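PDB 4OIF: beta-galactosidase from Geobacillus stearothermophilus, which probably hydrolyses terminal, non-reducing beta-D-galactose residues from beta-D-galactosides, as a trimeric, zinc-containing member of glycoside hydrolase family 42. Local coordinates for residues Leu58-Glu61 with Tyr65-Glu68. Residues are numbered along the deposited sequence; the frame is centred on the assembly and turned at random.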
loop_
_atom_site.group_PDB
_atom_site.type_symbol
_atom_site.label_atom_id
_atom_site.label_comp_id
_atom_site.label_asym_id
_atom_site.label_seq_id
_atom_site.Cartn_x
_atom_site.Cartn_y
_atom_site.Cartn_z
ATOM N N LEU A 58 -32.062 3.014 25.066
ATOM C CA LEU A 58 -32.558 2.396 26.284
ATOM C C LEU A 58 -32.090 3.165 27.518
ATOM O O LEU A 58 -32.810 3.277 28.508
ATOM C CB LEU A 58 -32.088 0.944 26.367
ATOM C CG LEU A 58 -32.719 0.025 25.328
ATOM C CD1 LEU A 58 -32.025 -1.325 25.311
ATOM C CD2 LEU A 58 -34.187 -0.129 25.669
ATOM N N GLU A 59 -30.871 3.688 27.459
ATOM C CA GLU A 59 -30.320 4.433 28.580
ATOM C C GLU A 59 -29.641 5.683 28.028
ATOM O O GLU A 59 -28.420 5.744 27.908
ATOM C CB GLU A 59 -29.346 3.554 29.379
ATOM C CG GLU A 59 -28.908 4.119 30.725
ATOM C CD GLU A 59 -27.985 3.172 31.500
ATOM O OE1 GLU A 59 -27.586 2.129 30.940
ATOM O OE2 GLU A 59 -27.656 3.477 32.669
ATOM N N PRO A 60 -30.449 6.682 27.663
ATOM C CA PRO A 60 -29.955 7.895 27.010
ATOM C C PRO A 60 -28.904 8.617 27.851
ATOM O O PRO A 60 -27.918 9.128 27.320
ATOM C CB PRO A 60 -31.225 8.735 26.841
ATOM C CG PRO A 60 -32.206 8.144 27.749
ATOM C CD PRO A 60 -31.911 6.703 27.788
ATOM N N GLU A 61 -29.116 8.642 29.160
ATOM C CA GLU A 61 -28.085 9.061 30.094
ATOM C C GLU A 61 -27.968 8.002 31.178
ATOM O O GLU A 61 -28.875 7.183 31.326
ATOM C CB GLU A 61 -28.419 10.434 30.678
ATOM C CG GLU A 61 -28.442 11.515 29.616
ATOM C CD GLU A 61 -29.235 12.722 30.028
ATOM O OE1 GLU A 61 -29.784 12.717 31.156
ATOM O OE2 GLU A 61 -29.307 13.672 29.215
ATOM N N TYR A 65 -33.615 5.455 32.225
ATOM C CA TYR A 65 -34.056 4.460 31.246
ATOM C C TYR A 65 -35.302 4.838 30.468
ATOM O O TYR A 65 -36.177 5.564 30.947
ATOM C CB TYR A 65 -34.276 3.116 31.933
ATOM C CG TYR A 65 -33.025 2.628 32.611
ATOM C CD1 TYR A 65 -31.986 2.065 31.869
ATOM C CD2 TYR A 65 -32.866 2.753 33.991
ATOM C CE1 TYR A 65 -30.819 1.637 32.483
ATOM C CE2 TYR A 65 -31.703 2.322 34.622
ATOM C CZ TYR A 65 -30.683 1.765 33.863
ATOM O OH TYR A 65 -29.535 1.328 34.483
ATOM N N ARG A 66 -35.349 4.326 29.245
ATOM C CA ARG A 66 -36.439 4.562 28.321
ATOM C C ARG A 66 -36.836 3.255 27.668
ATOM O O ARG A 66 -36.454 3.009 26.526
ATOM C CB ARG A 66 -36.033 5.567 27.247
ATOM C CG ARG A 66 -35.805 6.970 27.755
ATOM C CD ARG A 66 -37.111 7.660 28.087
ATOM N NE ARG A 66 -36.865 9.037 28.503
ATOM C CZ ARG A 66 -36.733 9.434 29.767
ATOM N NH1 ARG A 66 -36.837 8.560 30.764
ATOM N NH2 ARG A 66 -36.502 10.714 30.032
ATOM N N PHE A 67 -37.595 2.426 28.387
ATOM C CA PHE A 67 -38.012 1.115 27.880
ATOM C C PHE A 67 -39.382 1.122 27.190
ATOM O O PHE A 67 -39.764 0.124 26.575
ATOM C CB PHE A 67 -38.052 0.077 29.011
ATOM C CG PHE A 67 -36.705 -0.350 29.496
ATOM C CD1 PHE A 67 -35.889 -1.139 28.704
ATOM C CD2 PHE A 67 -36.262 0.019 30.754
ATOM C CE1 PHE A 67 -34.648 -1.546 29.153
ATOM C CE2 PHE A 67 -35.020 -0.378 31.213
ATOM C CZ PHE A 67 -34.208 -1.165 30.411
ATOM N N GLU A 68 -40.118 2.228 27.290
ATOM C CA GLU A 68 -41.504 2.246 26.815
ATOM C C GLU A 68 -41.600 1.948 25.321
ATOM O O GLU A 68 -42.439 1.129 24.892
ATOM C CB GLU A 68 -42.169 3.584 27.134
ATOM C CG GLU A 68 -42.145 3.957 28.626
ATOM C CD GLU A 68 -40.781 4.494 29.091
ATOM O OE1 GLU A 68 -40.217 5.385 28.412
ATOM O OE2 GLU A 68 -40.270 4.015 30.130
HETATM O O HOH W 1 -28.083 0.207 32.557
#
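Glu59 and Tyr65 run side by side across the base of a beta-to-alpha loop of the TIM barrel, between helix 55-58 and helix 68-79 and away from the annotated sites. One backbone hydrogen bond closes it: Arg66 N donates to Leu58 O at 2.8 Å, 158° at the hydrogen. The same oxygen receives a CA-H...O contact from Tyr65 CA at 3.2 Å.

Glu59 CG is anti to the backbone N (chi1 -169°) and the chain beyond is extended, which carries the carboxylate alongside the phenol, the two planes 36° apart and Glu59 CD 3.4 Å from Tyr65 CE1. A glutamate suits this buried place because both oxygens find donors: OE2 takes the N-H of Gly63 within the loop, while Glu59 OE1 accepts from Trp55 NE1 and from a water (2.6 Å) that also hydrogen-bonds Tyr65 OH at 2.7 Å. A phenylalanine instead of Tyr65 would probably keep the ring packing but leave that water without its phenolic partner.

Apolar contacts flank the bond. Leu58 CD2 meets Phe67 CD1 at 3.6 Å, both residues buried, and the side chains of Tyr65 and Phe67 touch helix 127-144. On the more exposed side, the compact ring of Pro60 crosses the aliphatic part of Arg66, CG to CG 3.8 Å. Bent at its second side-chain torsion, Arg66 folds back, and its NH1 donates to Tyr65 O from above the carbonyl plane.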